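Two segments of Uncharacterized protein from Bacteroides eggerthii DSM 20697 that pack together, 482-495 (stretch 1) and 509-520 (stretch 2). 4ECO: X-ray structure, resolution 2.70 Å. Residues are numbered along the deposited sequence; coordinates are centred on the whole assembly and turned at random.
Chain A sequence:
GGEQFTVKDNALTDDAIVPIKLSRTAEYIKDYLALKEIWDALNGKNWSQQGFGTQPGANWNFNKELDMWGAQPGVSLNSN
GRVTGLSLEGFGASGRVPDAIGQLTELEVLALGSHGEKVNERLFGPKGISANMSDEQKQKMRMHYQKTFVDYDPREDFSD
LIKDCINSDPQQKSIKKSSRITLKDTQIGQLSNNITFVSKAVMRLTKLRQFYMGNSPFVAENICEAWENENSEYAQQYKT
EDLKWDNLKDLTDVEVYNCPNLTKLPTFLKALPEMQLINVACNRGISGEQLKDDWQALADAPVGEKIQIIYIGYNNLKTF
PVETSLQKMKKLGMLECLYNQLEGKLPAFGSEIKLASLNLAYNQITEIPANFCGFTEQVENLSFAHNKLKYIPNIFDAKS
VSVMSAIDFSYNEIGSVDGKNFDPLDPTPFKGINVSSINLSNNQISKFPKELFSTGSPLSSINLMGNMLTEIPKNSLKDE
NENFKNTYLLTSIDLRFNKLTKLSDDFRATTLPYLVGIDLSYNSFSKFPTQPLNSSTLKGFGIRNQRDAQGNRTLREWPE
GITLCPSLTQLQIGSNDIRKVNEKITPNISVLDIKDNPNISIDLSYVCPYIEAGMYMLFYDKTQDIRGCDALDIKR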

# COMPACT_ATOMS: atom_id res chain seq x y z
N GLU A 482 -15.65 34.85 -11.30
CA GLU A 482 -14.38 34.31 -11.78
C GLU A 482 -14.26 32.82 -11.45
O GLU A 482 -14.63 32.38 -10.36
N ASN A 483 -13.77 32.04 -12.43
CA ASN A 483 -13.52 30.60 -12.27
C ASN A 483 -12.14 30.38 -11.71
O ASN A 483 -11.32 31.29 -11.80
N PHE A 484 -11.87 29.21 -11.14
CA PHE A 484 -10.53 29.00 -10.60
C PHE A 484 -9.62 28.41 -11.69
O PHE A 484 -10.10 27.82 -12.66
N LYS A 485 -8.31 28.61 -11.52
CA LYS A 485 -7.25 28.21 -12.43
C LYS A 485 -7.43 26.78 -13.00
O LYS A 485 -7.29 26.61 -14.21
N ASN A 486 -7.72 25.77 -12.15
CA ASN A 486 -7.71 24.39 -12.62
C ASN A 486 -9.03 23.61 -12.54
O ASN A 486 -9.00 22.42 -12.83
N THR A 487 -10.17 24.25 -12.22
CA THR A 487 -11.45 23.51 -12.14
C THR A 487 -11.85 22.87 -13.49
O THR A 487 -12.62 21.91 -13.49
N TYR A 488 -11.28 23.34 -14.61
CA TYR A 488 -11.54 22.81 -15.95
C TYR A 488 -11.04 21.36 -16.06
O TYR A 488 -11.53 20.62 -16.91
N LEU A 489 -10.08 20.97 -15.19
CA LEU A 489 -9.51 19.62 -15.11
C LEU A 489 -10.45 18.57 -14.50
O LEU A 489 -10.23 17.39 -14.73
N LEU A 490 -11.43 18.98 -13.68
CA LEU A 490 -12.33 18.07 -12.97
C LEU A 490 -13.24 17.32 -13.94
O LEU A 490 -14.18 17.90 -14.50
N THR A 491 -12.97 16.02 -14.12
CA THR A 491 -13.72 15.16 -15.04
C THR A 491 -14.52 14.05 -14.29
O THR A 491 -15.38 13.44 -14.92
N SER A 492 -14.29 13.82 -12.98
CA SER A 492 -15.03 12.79 -12.23
C SER A 492 -15.46 13.31 -10.86
O SER A 492 -14.65 13.84 -10.12
N ILE A 493 -16.77 13.19 -10.55
CA ILE A 493 -17.34 13.61 -9.29
C ILE A 493 -18.23 12.49 -8.72
O ILE A 493 -19.25 12.15 -9.31
N ASP A 494 -17.81 11.90 -7.58
CA ASP A 494 -18.56 10.88 -6.86
C ASP A 494 -19.19 11.50 -5.64
O ASP A 494 -18.48 11.97 -4.75
N LEU A 495 -20.52 11.59 -5.65
CA LEU A 495 -21.30 12.19 -4.56
C LEU A 495 -22.35 11.22 -4.02
O LEU A 495 -23.28 11.66 -3.33
N ALA A 509 -21.20 23.56 -18.24
CA ALA A 509 -19.95 23.58 -19.01
C ALA A 509 -19.14 24.91 -18.85
O ALA A 509 -17.96 24.97 -19.23
N THR A 510 -19.77 25.95 -18.26
CA THR A 510 -19.14 27.25 -18.02
C THR A 510 -18.01 27.15 -16.96
O THR A 510 -17.10 27.97 -16.96
N THR A 511 -18.10 26.17 -16.06
CA THR A 511 -17.10 26.04 -15.00
C THR A 511 -16.41 24.65 -15.14
O THR A 511 -15.17 24.58 -15.03
N LEU A 512 -17.21 23.58 -15.44
CA LEU A 512 -16.80 22.18 -15.66
C LEU A 512 -16.93 21.77 -17.15
O LEU A 512 -17.78 20.93 -17.49
N PRO A 513 -16.13 22.36 -18.08
CA PRO A 513 -16.32 22.05 -19.51
C PRO A 513 -15.94 20.64 -19.95
O PRO A 513 -16.32 20.24 -21.05
N TYR A 514 -15.19 19.89 -19.12
CA TYR A 514 -14.71 18.58 -19.51
C TYR A 514 -15.22 17.44 -18.60
O TYR A 514 -14.66 16.34 -18.66
N LEU A 515 -16.33 17.67 -17.85
CA LEU A 515 -16.90 16.65 -16.98
C LEU A 515 -17.20 15.35 -17.77
O LEU A 515 -17.75 15.43 -18.86
N VAL A 516 -16.79 14.18 -17.23
CA VAL A 516 -16.99 12.90 -17.92
C VAL A 516 -18.00 12.04 -17.14
O VAL A 516 -18.92 11.47 -17.74
N GLY A 517 -17.83 11.96 -15.83
CA GLY A 517 -18.68 11.16 -14.97
C GLY A 517 -19.10 11.83 -13.69
O GLY A 517 -18.31 12.49 -13.02
N ILE A 518 -20.36 11.66 -13.35
CA ILE A 518 -20.93 12.16 -12.12
C ILE A 518 -21.90 11.09 -11.57
O ILE A 518 -22.74 10.55 -12.30
N ASP A 519 -21.73 10.74 -10.27
CA ASP A 519 -22.62 9.78 -9.65
C ASP A 519 -23.29 10.41 -8.44
O ASP A 519 -22.65 10.69 -7.45
N LEU A 520 -24.57 10.66 -8.55
CA LEU A 520 -25.42 11.24 -7.51
C LEU A 520 -26.36 10.17 -6.93
O LEU A 520 -27.36 10.51 -6.29

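Along stretch 2, contact begins at Thr 510, which offers its backbone: Asn 483, its CB toward stretch 2 and chi1 m, donates from ND2 to Thr 510 O (2.9 Å), a role that suits a side-chain amide. Thr 511 (p) sets its methyl CG2 3.3 Å from Asn 483 OD1. Leu 512 (m, t) leaves the backbone sideways, but its end comes nearer, and its forked apolar tip suits a place between two neighbours: CD2 lies 3.8 Å from Leu 490 CD2, and CD1 lies 3.7 Å from Ile 493 CD1. Pro 513 lays the apolar edge of its compact ring, at CG, 4.1 Å from Tyr 488 CB. Tyr 514 (m) directs its CB toward stretch 1; Tyr 514 CE2 lies at the edge of the Tyr 488 ring, 4.2 Å from Tyr 488 CD2. A water donates to Tyr 488 O and Leu 490 O and accepts from Tyr 514 N. Leu 515 (t, p) starts away, yet its long side chain returns CD1 to 3.9 Å from Ile 493 CD1. Gly 517 begins the parallel pairing without a side chain. Ile 518 (t, t) shares an apolar face with Ile 493 (m, t); Ile 518 CG1 lies 4.2 Å from Ile 493 CB. On the other face, Asp 519 (t) brings CB 3.9 Å from Asp 494 OD1; both carboxylates find hydrogen-bond partners outside this pairing. Leu 520 (m, t) closes the contact, CD2 3.7 Å from Leu 495 CD1.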

# COMPACT_ATOMS: atom_id res chain seq x y z
CB GLU A 482 -13.17 35.11 -11.21
CG GLU A 482 -12.84 34.97 -9.73
CD GLU A 482 -12.81 36.25 -8.90
OE1 GLU A 482 -13.73 37.09 -9.04
OE2 GLU A 482 -11.90 36.36 -8.05
CB ASN A 483 -13.66 29.85 -13.59
CG ASN A 483 -15.04 29.39 -13.91
OD1 ASN A 483 -15.77 28.90 -13.06
ND2 ASN A 483 -15.39 29.44 -15.18
CB PHE A 484 -10.54 28.11 -9.35
CG PHE A 484 -11.42 28.63 -8.24
CD1 PHE A 484 -11.33 29.96 -7.82
CD2 PHE A 484 -12.33 27.79 -7.60
CE1 PHE A 484 -12.16 30.44 -6.79
CE2 PHE A 484 -13.14 28.27 -6.57
CZ PHE A 484 -13.05 29.59 -6.18
CB LYS A 485 -5.87 28.31 -11.73
CG LYS A 485 -4.67 27.94 -12.61
CD LYS A 485 -3.36 27.74 -11.83
CE LYS A 485 -2.19 27.50 -12.77
NZ LYS A 485 -1.68 26.09 -12.75
CB ASN A 486 -6.66 23.62 -11.81
CG ASN A 486 -5.24 23.91 -12.21
OD1 ASN A 486 -4.91 24.04 -13.39
ND2 ASN A 486 -4.35 23.95 -11.23
CB THR A 487 -12.59 24.38 -11.60
OG1 THR A 487 -12.52 25.66 -12.22
CG2 THR A 487 -12.51 24.58 -10.12
CB TYR A 488 -10.90 23.70 -17.04
CG TYR A 488 -9.39 23.61 -17.13
CD1 TYR A 488 -8.57 24.37 -16.31
CD2 TYR A 488 -8.78 22.75 -18.05
CE1 TYR A 488 -7.18 24.26 -16.38
CE2 TYR A 488 -7.39 22.64 -18.13
CZ TYR A 488 -6.60 23.40 -17.29
OH TYR A 488 -5.23 23.27 -17.36
CB LEU A 489 -8.22 19.62 -14.27
CG LEU A 489 -7.03 20.42 -14.79
CD1 LEU A 489 -6.00 20.57 -13.72
CD2 LEU A 489 -6.40 19.74 -16.00
CB LEU A 490 -13.17 18.85 -11.93
CG LEU A 490 -13.91 17.99 -10.89
CD1 LEU A 490 -12.92 17.28 -9.96
CD2 LEU A 490 -14.86 18.85 -10.09
CB THR A 491 -12.78 14.55 -16.09
OG1 THR A 491 -11.78 13.76 -15.43
CG2 THR A 491 -12.12 15.62 -16.98
CB SER A 492 -14.21 11.51 -12.06
OG SER A 492 -13.89 10.90 -13.30
CB ILE A 493 -18.13 14.94 -9.41
CG1 ILE A 493 -17.34 16.03 -10.22
CG2 ILE A 493 -18.51 15.45 -8.02
CD1 ILE A 493 -18.11 17.34 -10.46
CB ASP A 494 -17.69 9.69 -6.47
CG ASP A 494 -18.44 8.38 -6.34
OD1 ASP A 494 -19.66 8.42 -6.10
OD2 ASP A 494 -17.79 7.31 -6.44
CB LEU A 495 -21.96 13.49 -5.05
CG LEU A 495 -21.02 14.68 -5.24
CD1 LEU A 495 -21.59 15.67 -6.20
CD2 LEU A 495 -20.63 15.31 -3.89
CB ALA A 509 -20.27 23.36 -20.46
CB THR A 510 -20.18 28.27 -17.57
OG1 THR A 510 -20.76 27.86 -16.31
CG2 THR A 510 -21.22 28.53 -18.62
CB THR A 511 -17.74 26.28 -13.61
OG1 THR A 511 -18.47 25.12 -13.27
CG2 THR A 511 -18.69 27.50 -13.57
CB LEU A 512 -17.66 21.23 -14.80
CG LEU A 512 -17.64 21.35 -13.30
CD1 LEU A 512 -18.51 20.29 -12.69
CD2 LEU A 512 -16.23 21.24 -12.75
CB PRO A 513 -15.39 23.04 -20.21
CG PRO A 513 -14.38 23.38 -19.20
CD PRO A 513 -15.10 23.40 -17.91
CB TYR A 514 -13.17 18.60 -19.53
CG TYR A 514 -12.65 19.61 -20.52
CD1 TYR A 514 -12.75 19.38 -21.89
CD2 TYR A 514 -12.10 20.81 -20.10
CE1 TYR A 514 -12.30 20.32 -22.81
CE2 TYR A 514 -11.65 21.76 -21.01
CZ TYR A 514 -11.75 21.51 -22.37
OH TYR A 514 -11.32 22.46 -23.27
CB LEU A 515 -18.17 17.17 -16.30
CG LEU A 515 -18.81 16.22 -15.26
CD1 LEU A 515 -17.89 16.00 -14.08
CD2 LEU A 515 -20.18 16.72 -14.82
CB VAL A 516 -15.62 12.18 -18.16
CG1 VAL A 516 -15.80 10.74 -18.58
CG2 VAL A 516 -14.79 12.92 -19.20
CB ILE A 518 -21.57 13.56 -12.27
CG1 ILE A 518 -22.01 14.13 -10.89
CG2 ILE A 518 -22.66 13.61 -13.33
CD1 ILE A 518 -22.09 15.64 -10.82
CB ASP A 519 -21.93 8.48 -9.30
CG ASP A 519 -22.88 7.30 -9.19
OD1 ASP A 519 -24.06 7.51 -8.84
OD2 ASP A 519 -22.42 6.15 -9.43
CB LEU A 520 -26.24 12.42 -8.09
CG LEU A 520 -25.46 13.54 -8.80
CD1 LEU A 520 -26.38 14.38 -9.60
CD2 LEU A 520 -24.66 14.38 -7.81
O HOH W 1 -14.16 20.22 -16.20